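Local coordinates for protein hydrogenase (NiFe) small subunit HydA (Allochromatium vinosum, PDB 3MYR) that probably passes electrons from hydrogen oxidation along its iron-sulfur clusters, as the small subunit of a heterodimeric [NiFe] hydrogenase, at residues Leu39-Thr44 / Ser86-His91; Leu69-Gly74 / Gly156-Tyr161; Ser92-Leu97 / Met133-Asp138; Ile108-Cys113 / Cys147-Met152. All coordinates share one frame; numbering follows the deposited sequence.

Contact 1. Residues Leu39-Thr44 / Ser86-His91; sequences LDYHHT and STVAGH
His-43 and Val-88 approach from opposite directions, the imidazole presenting its edge to the two valine methyls, and so join the residues just after strand 38-41 of the main sheet to the hairpin 87-88/91-92. CE1 of His-43 lies 3.9 Å from CG1 of Val-88 and 4.0 Å from CG2 of Val-88, both valine branches meeting one ring carbon. With its ring anti to the carbonyl carbon (chi1 -81°), His-43 also brings NE2 near the end of Tyr-41. There NE2 of His-43 donates to OH of Tyr-41 at 2.7 Å, close to the ring plane but bent, the angle at the hydrogen being 142°. The same hydroxyl is hydrogen-bonded to Glu-54 of helix 50-63 and reaches CG1 of Val-88 only loosely. Val-88 opens the type I' turn of the hairpin, and Thr-87 and Ala-89 are hydrogen-bonded to the large subunit. An alanine at His-43 has no imidazole to donate and is likely to leave the Tyr-41 hydroxyl without that donor and open a gap beside Val-88. No polar bond crosses to residues 86-91; that to Tyr-41 probably restrains the imidazole, and the valine methyls meet CE1 by van der Waals contact alone.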
# COMPACT_ATOMS: atom_id res chain seq x y z
N LEU A 39 6.70 -14.39 -15.69
CA LEU A 39 6.88 -13.93 -14.31
C LEU A 39 6.42 -15.10 -13.43
O LEU A 39 5.22 -15.36 -13.30
CB LEU A 39 6.01 -12.68 -14.05
CG LEU A 39 5.96 -12.22 -12.58
CD1 LEU A 39 7.42 -11.81 -12.11
CD2 LEU A 39 4.95 -11.03 -12.31
N ASP A 40 7.37 -15.84 -12.87
CA ASP A 40 7.05 -17.15 -12.29
C ASP A 40 6.79 -17.14 -10.79
O ASP A 40 6.26 -18.11 -10.24
CB ASP A 40 8.16 -18.11 -12.62
CG ASP A 40 8.22 -18.45 -14.13
OD1 ASP A 40 9.33 -18.77 -14.63
OD2 ASP A 40 7.17 -18.40 -14.83
N TYR A 41 7.12 -16.02 -10.15
CA TYR A 41 6.91 -15.88 -8.73
C TYR A 41 6.86 -14.41 -8.37
O TYR A 41 7.76 -13.64 -8.77
CB TYR A 41 8.06 -16.56 -8.01
CG TYR A 41 8.00 -16.56 -6.52
CD1 TYR A 41 7.27 -17.56 -5.81
CD2 TYR A 41 8.66 -15.58 -5.79
CE1 TYR A 41 7.28 -17.58 -4.45
CE2 TYR A 41 8.71 -15.61 -4.38
CZ TYR A 41 8.03 -16.60 -3.73
OH TYR A 41 8.07 -16.59 -2.35
N HIS A 42 5.82 -14.01 -7.66
CA HIS A 42 5.63 -12.62 -7.28
C HIS A 42 4.50 -12.62 -6.28
O HIS A 42 3.38 -12.93 -6.63
CB HIS A 42 5.24 -11.71 -8.42
CG HIS A 42 5.32 -10.26 -8.03
ND1 HIS A 42 4.81 -9.79 -6.83
CD2 HIS A 42 6.03 -9.23 -8.56
CE1 HIS A 42 5.15 -8.52 -6.68
NE2 HIS A 42 5.90 -8.16 -7.71
N HIS A 43 4.85 -12.39 -5.02
CA HIS A 43 3.93 -12.46 -3.85
C HIS A 43 2.69 -11.65 -4.01
O HIS A 43 1.64 -12.04 -3.51
CB HIS A 43 4.56 -11.92 -2.55
CG HIS A 43 5.45 -12.89 -1.85
ND1 HIS A 43 5.96 -12.65 -0.58
CD2 HIS A 43 5.98 -14.09 -2.24
CE1 HIS A 43 6.75 -13.65 -0.22
NE2 HIS A 43 6.79 -14.53 -1.21
N THR A 44 2.81 -10.49 -4.63
CA THR A 44 1.67 -9.58 -4.70
C THR A 44 0.56 -10.14 -5.57
O THR A 44 -0.62 -9.82 -5.36
CB THR A 44 2.08 -8.16 -5.18
OG1 THR A 44 3.14 -7.69 -4.34
CG2 THR A 44 0.90 -7.18 -5.06
N SER A 86 13.27 -11.18 9.17
CA SER A 86 12.43 -11.19 7.95
C SER A 86 12.55 -12.60 7.37
O SER A 86 13.66 -13.03 7.02
CB SER A 86 12.98 -10.20 6.92
OG SER A 86 12.09 -10.03 5.78
N THR A 87 11.44 -13.33 7.31
CA THR A 87 11.49 -14.73 6.82
C THR A 87 10.29 -14.91 5.90
O THR A 87 9.31 -14.08 5.93
CB THR A 87 11.34 -15.72 8.05
OG1 THR A 87 10.06 -15.48 8.61
CG2 THR A 87 12.41 -15.43 9.13
N VAL A 88 10.37 -15.93 5.05
CA VAL A 88 9.23 -16.37 4.23
C VAL A 88 9.20 -17.87 4.33
O VAL A 88 10.25 -18.50 4.23
CB VAL A 88 9.41 -15.99 2.70
CG1 VAL A 88 8.23 -16.53 1.89
CG2 VAL A 88 9.50 -14.45 2.52
N ALA A 89 8.02 -18.47 4.55
CA ALA A 89 7.91 -19.94 4.70
C ALA A 89 8.96 -20.53 5.74
O ALA A 89 9.57 -21.56 5.51
CB ALA A 89 8.09 -20.63 3.31
N GLY A 90 9.26 -19.78 6.80
CA GLY A 90 10.22 -20.27 7.80
C GLY A 90 11.69 -20.17 7.44
O GLY A 90 12.50 -20.71 8.16
N HIS A 91 12.05 -19.54 6.31
CA HIS A 91 13.45 -19.28 5.96
C HIS A 91 13.77 -17.78 5.97
O HIS A 91 12.92 -16.99 5.57
CB HIS A 91 13.73 -19.80 4.56
CG HIS A 91 13.57 -21.27 4.43
ND1 HIS A 91 14.62 -22.15 4.60
CD2 HIS A 91 12.48 -22.03 4.14
CE1 HIS A 91 14.18 -23.39 4.43
NE2 HIS A 91 12.90 -23.35 4.14

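Contact 2. Residues Leu69-Gly74 / Gly156-Tyr161; sequences LVIVDG and GVIAHY
Leu-69 and Ile-71, alternate residues of a strand, meet Ile-158 and Tyr-161, one turn apart on helix 151-164. This is helix-on-sheet packing of the flavodoxin-like domain, in which strand 69-77 runs parallel to strands 5-10 and 106-110. The backbones stay well apart, the closest CA atoms being those of Leu-69 and Ile-158 at 9.9 Å, and no hydrogen bond crosses between the segments. Strand alternation turns Leu-69 and Ile-71 to the helix, while Val-70 and Val-72 lie on the other side of the sheet. The helix keeps its own regular bonding, with N of Tyr-161 donating to O of Val-157. A chi1 of 178° carries the Tyr-161 ring toward the strand, where CE1 of Tyr-161 comes 4.1 Å from CG of Leu-69, the two side chains running alongside each other and pointing opposite ways. Further along, the strand reaches Asp-73, which touches the [4Fe-4S] cluster bound by Cys-14, Cys-17, Cys-113 and Cys-147, so the apolar layer ends close to the metal site. Ile-71 and Ile-158 both extend their longer branch, one lying across the other, and CD1 of Ile-71 is 4.1 Å from CD1 of Ile-158.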
# COMPACT_ATOMS: atom_id res chain seq x y z
N LEU A 69 16.06 -14.38 -14.68
CA LEU A 69 16.36 -13.11 -14.09
C LEU A 69 15.75 -13.04 -12.68
O LEU A 69 14.60 -13.45 -12.48
CB LEU A 69 15.64 -12.09 -14.96
CG LEU A 69 16.10 -10.67 -15.17
CD1 LEU A 69 14.89 -9.77 -15.08
CD2 LEU A 69 17.31 -10.12 -14.38
N VAL A 70 16.48 -12.51 -11.70
CA VAL A 70 15.91 -12.31 -10.39
C VAL A 70 15.75 -10.78 -10.25
O VAL A 70 16.67 -10.02 -10.57
CB VAL A 70 16.84 -12.88 -9.27
CG1 VAL A 70 16.30 -12.59 -7.87
CG2 VAL A 70 16.95 -14.38 -9.45
N ILE A 71 14.56 -10.32 -9.86
CA ILE A 71 14.40 -8.92 -9.43
C ILE A 71 14.18 -8.92 -7.92
O ILE A 71 13.46 -9.82 -7.38
CB ILE A 71 13.21 -8.29 -10.16
CG1 ILE A 71 13.49 -8.39 -11.69
CG2 ILE A 71 13.02 -6.85 -9.69
CD1 ILE A 71 12.40 -7.83 -12.58
N VAL A 72 14.92 -8.06 -7.20
CA VAL A 72 14.77 -8.04 -5.72
C VAL A 72 14.28 -6.64 -5.35
O VAL A 72 14.86 -5.62 -5.79
CB VAL A 72 16.10 -8.20 -4.97
CG1 VAL A 72 15.88 -8.11 -3.46
CG2 VAL A 72 16.79 -9.46 -5.35
N ASP A 73 13.27 -6.62 -4.50
CA ASP A 73 12.64 -5.44 -3.96
C ASP A 73 12.94 -5.49 -2.43
O ASP A 73 12.62 -6.50 -1.79
CB ASP A 73 11.10 -5.62 -4.16
CG ASP A 73 10.39 -4.37 -3.97
OD1 ASP A 73 11.14 -3.42 -3.64
OD2 ASP A 73 9.16 -4.28 -4.05
N GLY A 74 13.44 -4.40 -1.82
CA GLY A 74 13.66 -4.37 -0.34
C GLY A 74 15.08 -4.74 0.05
O GLY A 74 15.76 -5.47 -0.67
N GLY A 156 11.66 0.11 -18.75
CA GLY A 156 12.74 0.51 -19.66
C GLY A 156 14.01 -0.36 -19.57
O GLY A 156 14.58 -0.78 -20.58
N VAL A 157 14.43 -0.64 -18.34
CA VAL A 157 15.57 -1.48 -18.09
C VAL A 157 15.23 -2.89 -18.51
O VAL A 157 16.04 -3.57 -19.16
CB VAL A 157 15.91 -1.49 -16.60
CG1 VAL A 157 17.00 -2.58 -16.27
CG2 VAL A 157 16.53 -0.12 -16.21
N ILE A 158 14.05 -3.36 -18.15
CA ILE A 158 13.67 -4.69 -18.54
C ILE A 158 13.58 -4.81 -20.05
O ILE A 158 14.08 -5.79 -20.60
CB ILE A 158 12.33 -5.10 -17.88
CG1 ILE A 158 12.52 -5.21 -16.37
CG2 ILE A 158 11.81 -6.43 -18.48
CD1 ILE A 158 11.18 -5.30 -15.58
N ALA A 159 12.98 -3.82 -20.72
CA ALA A 159 12.83 -3.91 -22.18
C ALA A 159 14.22 -3.86 -22.86
O ALA A 159 14.43 -4.48 -23.87
CB ALA A 159 11.99 -2.73 -22.71
N HIS A 160 15.14 -3.05 -22.31
CA HIS A 160 16.50 -2.99 -22.85
C HIS A 160 17.11 -4.42 -22.88
O HIS A 160 17.68 -4.87 -23.89
CB HIS A 160 17.33 -2.08 -21.97
CG HIS A 160 18.67 -1.74 -22.54
ND1 HIS A 160 19.63 -2.70 -22.83
CD2 HIS A 160 19.26 -0.54 -22.73
CE1 HIS A 160 20.69 -2.10 -23.35
NE2 HIS A 160 20.50 -0.79 -23.27
N TYR A 161 17.08 -5.06 -21.72
CA TYR A 161 17.66 -6.37 -21.52
C TYR A 161 17.02 -7.41 -22.44
O TYR A 161 17.71 -8.13 -23.11
CB TYR A 161 17.46 -6.72 -20.05
CG TYR A 161 17.96 -8.07 -19.68
CD1 TYR A 161 17.07 -9.08 -19.32
CD2 TYR A 161 19.33 -8.33 -19.63
CE1 TYR A 161 17.56 -10.35 -18.95
CE2 TYR A 161 19.81 -9.59 -19.29
CZ TYR A 161 18.93 -10.59 -18.93
OH TYR A 161 19.43 -11.82 -18.55

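Contact 3. Residues Ser92-Leu97 / Met133-Asp138; sequences SNYSIL and MDLVRD
Tyr-94 and Leu-97, a turn apart near the start of helix 93-101, pack against Leu-135 and Val-136 where the short helix 132-135 ends. The tyrosine ring swings out anti to its own main-chain nitrogen (chi1 174°) and offers an edge to the leucine: CE1 of Tyr-94 is 4.1 Å from CG of Leu-135. Chi2 of Leu-135 is -19°, away from the usual staggered values; in this setting CD1 lies by Tyr-94 and CD2 by Leu-97. The latter side chain is roughly perpendicular to it, CD2 of Leu-97 being 4.0 Å from CD2 of Leu-135. That single methyl of Leu-97 also reaches CG2 of Val-136, at 3.9 Å. Tyr-94 and Leu-135 both also touch Ile-76, which places the contact beside strand 69-77. Ser-92 caps the first helix, its OG accepting from N of Ser-95 at 3.1 Å. Beyond the apolar patch, a water joins the segments: it donates to O of Leu-135 at 2.7 Å and is hydrogen-bonded to OH of Tyr-94, lying in the plane of that ring at its edge. Carbon packing thus joins the start of helix 93-101 to the end of helix 132-135 and the residue after it, while the water ties the tyrosine hydroxyl to a carbonyl there.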
# COMPACT_ATOMS: atom_id res chain seq x y z
N SER A 92 15.01 -17.42 6.28
CA SER A 92 15.39 -16.03 6.33
C SER A 92 15.50 -15.49 4.94
O SER A 92 15.77 -16.22 3.99
CB SER A 92 16.75 -15.90 7.07
OG SER A 92 17.74 -16.49 6.24
N ASN A 93 15.31 -14.18 4.80
CA ASN A 93 15.46 -13.55 3.49
C ASN A 93 16.87 -13.84 2.97
O ASN A 93 17.07 -14.01 1.75
CB ASN A 93 15.31 -12.04 3.61
CG ASN A 93 13.83 -11.56 3.70
OD1 ASN A 93 13.60 -10.35 3.86
ND2 ASN A 93 12.88 -12.49 3.78
N TYR A 94 17.86 -13.79 3.86
CA TYR A 94 19.25 -13.94 3.40
C TYR A 94 19.46 -15.30 2.75
O TYR A 94 20.04 -15.43 1.62
CB TYR A 94 20.22 -13.79 4.57
CG TYR A 94 21.64 -14.08 4.16
CD1 TYR A 94 22.31 -13.17 3.33
CD2 TYR A 94 22.25 -15.33 4.42
CE1 TYR A 94 23.60 -13.41 2.87
CE2 TYR A 94 23.58 -15.59 3.97
CZ TYR A 94 24.24 -14.60 3.20
OH TYR A 94 25.52 -14.74 2.65
N SER A 95 18.92 -16.32 3.40
CA SER A 95 18.99 -17.70 2.85
C SER A 95 18.30 -17.81 1.45
O SER A 95 18.82 -18.43 0.50
CB SER A 95 18.28 -18.60 3.85
OG SER A 95 18.35 -19.87 3.39
N ILE A 96 17.15 -17.16 1.30
CA ILE A 96 16.37 -17.21 0.06
C ILE A 96 17.11 -16.43 -1.05
O ILE A 96 17.23 -16.88 -2.19
CB ILE A 96 14.94 -16.64 0.27
CG1 ILE A 96 14.13 -17.52 1.28
CG2 ILE A 96 14.22 -16.51 -1.12
CD1 ILE A 96 13.04 -16.59 2.05
N LEU A 97 17.63 -15.26 -0.71
CA LEU A 97 18.42 -14.48 -1.64
C LEU A 97 19.57 -15.31 -2.21
O LEU A 97 19.70 -15.44 -3.46
CB LEU A 97 18.97 -13.21 -0.96
CG LEU A 97 20.00 -12.41 -1.80
CD1 LEU A 97 19.18 -11.68 -2.91
CD2 LEU A 97 20.65 -11.32 -0.93
N MET A 133 24.04 -5.74 -3.75
CA MET A 133 25.44 -5.73 -4.23
C MET A 133 26.45 -6.02 -3.10
O MET A 133 27.49 -6.63 -3.32
CB MET A 133 25.74 -4.39 -4.91
CG MET A 133 25.79 -3.21 -3.93
SD MET A 133 25.89 -1.54 -4.69
CE MET A 133 27.66 -1.42 -4.98
N ASP A 134 26.13 -5.63 -1.87
CA ASP A 134 26.97 -6.02 -0.73
C ASP A 134 26.93 -7.52 -0.42
O ASP A 134 27.90 -8.10 0.01
CB ASP A 134 26.61 -5.22 0.54
CG ASP A 134 27.12 -3.75 0.47
OD1 ASP A 134 27.75 -3.34 -0.55
OD2 ASP A 134 26.81 -3.00 1.38
N LEU A 135 25.80 -8.14 -0.66
CA LEU A 135 25.64 -9.56 -0.36
C LEU A 135 25.88 -10.51 -1.51
O LEU A 135 26.17 -11.72 -1.30
CB LEU A 135 24.23 -9.80 0.11
CG LEU A 135 23.83 -9.53 1.57
CD1 LEU A 135 24.80 -9.42 2.74
CD2 LEU A 135 22.40 -9.05 1.81
N VAL A 136 25.73 -10.00 -2.73
CA VAL A 136 25.76 -10.85 -3.88
C VAL A 136 26.86 -10.32 -4.76
O VAL A 136 26.70 -9.26 -5.44
CB VAL A 136 24.43 -10.78 -4.67
CG1 VAL A 136 24.58 -11.68 -5.96
CG2 VAL A 136 23.27 -11.28 -3.79
N ARG A 137 27.97 -11.05 -4.80
CA ARG A 137 29.15 -10.58 -5.52
C ARG A 137 29.48 -11.41 -6.75
O ARG A 137 30.32 -11.00 -7.58
CB ARG A 137 30.37 -10.52 -4.61
CG ARG A 137 30.29 -9.31 -3.59
CD ARG A 137 31.41 -9.36 -2.57
NE ARG A 137 32.71 -9.32 -3.23
CZ ARG A 137 33.18 -8.29 -3.94
NH1 ARG A 137 32.49 -7.14 -4.03
NH2 ARG A 137 34.40 -8.42 -4.49
N ASP A 138 28.91 -12.58 -6.92
CA ASP A 138 29.52 -13.24 -8.04
C ASP A 138 28.62 -13.31 -9.27
O ASP A 138 28.71 -14.20 -10.05
CB ASP A 138 30.36 -14.49 -7.60
CG ASP A 138 31.60 -14.07 -6.65
OD1 ASP A 138 32.62 -13.44 -7.14
OD2 ASP A 138 31.50 -14.33 -5.39
O HOH W 1 26.69 -12.83 1.16

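Contact 4. Residues Ile108-Cys113 / Cys147-Met152; sequences IAVGTC and CPPIPM. With SF4 (iron/sulfur cluster), chain I.
Pro-149 sets its ring against the backbone at Gly-111, where strand 106-110 gives way to helix 111-116, with CG of Pro-149 3.5 Å from N of Gly-111 and CD of Pro-149 4.0 Å from CA of Gly-111. CG of Pro-149 also meets CG2 of Val-110 at 3.8 Å, the two side chains crossing at about a right angle. A leucine in place of Pro-149 would probably lose the close contact of CG and CD with Gly-111 and leave the backbone at this position freer to turn. Next to this contact sits the proximal [4Fe-4S] cluster, and Cys-147 leads into it. Its CB lies 3.4 Å from iron FE1; SG, carried anti to the main-chain nitrogen (chi1 -169°), ligates that iron, SG of Cys-147 to FE1 being 2.3 Å, and stays close to sulfide S4. From the facing segment SG of Cys-113 binds iron FE3 at 2.2 Å, and Cys-14 and Cys-17 complete the ligand set. N of Thr-112 approaches sulfide S4 to 3.3 Å. At Gly-111 (phi 94°, psi 149°) a CB would run into the carbonyl O of Val-110 and come too near iron FE2. The peptide before Pro-148 is cis. The side chain of Cys-147 is about 6 Å from the [3Fe-4S] cluster, consistent with electrons passing between the two clusters. O of Cys-147 accepts from Arg-59 and Lys-211 of the large subunit. Residues 147-150 lead from strand 141-144 into helix 151-164, while helix 16-23 packs against Pro-148, Pro-149 and Pro-151.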
# COMPACT_ATOMS: atom_id res chain seq x y z
N ILE A 108 18.44 -7.80 -10.80
CA ILE A 108 18.16 -6.38 -10.76
C ILE A 108 17.69 -6.07 -9.38
O ILE A 108 16.74 -6.68 -8.88
CB ILE A 108 17.00 -6.05 -11.71
CG1 ILE A 108 17.42 -6.36 -13.14
CG2 ILE A 108 16.59 -4.57 -11.56
CD1 ILE A 108 16.24 -6.15 -14.16
N ALA A 109 18.40 -5.13 -8.75
CA ALA A 109 17.95 -4.59 -7.49
C ALA A 109 17.10 -3.35 -7.80
O ALA A 109 17.63 -2.29 -8.18
CB ALA A 109 19.20 -4.22 -6.59
N VAL A 110 15.81 -3.46 -7.62
CA VAL A 110 14.89 -2.35 -7.91
C VAL A 110 14.61 -1.60 -6.62
O VAL A 110 14.29 -2.21 -5.57
CB VAL A 110 13.59 -2.89 -8.59
CG1 VAL A 110 12.84 -3.73 -7.56
CG2 VAL A 110 12.62 -1.71 -8.89
N GLY A 111 14.73 -0.27 -6.66
CA GLY A 111 14.45 0.54 -5.45
C GLY A 111 15.75 0.79 -4.68
O GLY A 111 16.68 -0.04 -4.68
N THR A 112 15.80 1.93 -4.03
CA THR A 112 16.94 2.30 -3.22
C THR A 112 17.21 1.31 -2.03
O THR A 112 18.35 1.13 -1.64
CB THR A 112 16.76 3.76 -2.69
OG1 THR A 112 16.65 4.62 -3.82
CG2 THR A 112 17.99 4.24 -1.85
N CYS A 113 16.17 0.68 -1.48
CA CYS A 113 16.45 -0.27 -0.38
C CYS A 113 17.27 -1.47 -0.86
O CYS A 113 18.30 -1.84 -0.26
CB CYS A 113 15.13 -0.76 0.23
SG CYS A 113 14.04 0.57 0.91
N CYS A 147 12.71 5.81 -4.93
CA CYS A 147 11.89 5.35 -3.82
C CYS A 147 10.44 5.79 -4.11
O CYS A 147 9.94 6.81 -3.60
CB CYS A 147 12.45 6.00 -2.52
SG CYS A 147 11.70 5.24 -1.07
N PRO A 148 9.78 5.12 -5.08
CA PRO A 148 10.34 4.01 -5.89
C PRO A 148 10.94 4.64 -7.17
O PRO A 148 10.83 5.86 -7.37
CB PRO A 148 9.11 3.16 -6.22
CG PRO A 148 7.94 4.21 -6.30
CD PRO A 148 8.35 5.37 -5.36
N PRO A 149 11.64 3.85 -7.98
CA PRO A 149 12.10 4.29 -9.29
C PRO A 149 10.87 4.65 -10.13
O PRO A 149 9.77 4.12 -9.92
CB PRO A 149 12.76 2.97 -9.90
CG PRO A 149 13.06 2.08 -8.63
CD PRO A 149 11.85 2.40 -7.78
N ILE A 150 11.10 5.45 -11.13
CA ILE A 150 10.08 5.77 -12.15
C ILE A 150 9.53 4.54 -12.86
O ILE A 150 10.27 3.70 -13.32
CB ILE A 150 10.66 6.73 -13.16
CG1 ILE A 150 11.08 8.04 -12.42
CG2 ILE A 150 9.58 7.14 -14.22
CD1 ILE A 150 12.05 8.97 -13.36
N PRO A 151 8.20 4.50 -13.09
CA PRO A 151 7.66 3.21 -13.60
C PRO A 151 8.31 2.84 -14.91
O PRO A 151 8.66 1.66 -15.09
CB PRO A 151 6.18 3.55 -13.86
CG PRO A 151 5.85 4.52 -12.68
CD PRO A 151 7.17 5.35 -12.48
N MET A 152 8.42 3.82 -15.84
CA MET A 152 8.98 3.48 -17.15
C MET A 152 10.49 3.39 -17.17
O MET A 152 11.04 2.87 -18.13
CB MET A 152 8.44 4.41 -18.23
CG MET A 152 7.05 3.79 -18.61
SD MET A 152 6.52 4.32 -20.17
CE MET A 152 6.14 6.06 -19.88
FE1 SF4 I . 11.18 3.07 -1.44
FE2 SF4 I . 10.97 0.80 -3.05
FE3 SF4 I . 12.41 0.73 -0.63
FE4 SF4 I . 9.45 1.06 -0.92
S1 SF4 I . 10.85 -0.87 -1.38
S2 SF4 I . 10.92 1.96 0.53
S3 SF4 I . 9.43 2.52 -2.67
S4 SF4 I . 12.90 1.99 -2.44

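In the fold
Contact 4 lies practically at the centre of the chain and contact 2 about 10 Å from it, centre to centre; the two share helix 151-164 and neighbouring strands, joined by backbone bonds between Ile-108 and Val-70 and Val-72. Contacts 1 and 3 lie farther out, contact 1 buried beside the large subunit and contact 3 partly buried. These two touch through Ser-86 and Asn-93 and through Val-88 and Ile-96, whereas Val-72 of residues 69-74 meets Leu-97 of contact 3. Chemistry follows place: metal ligation and prolines at the centre, purely aliphatic and aromatic packing beneath the helix, and, farther out, apolar touches accompanied by a histidine-tyrosine bond or a bridging water.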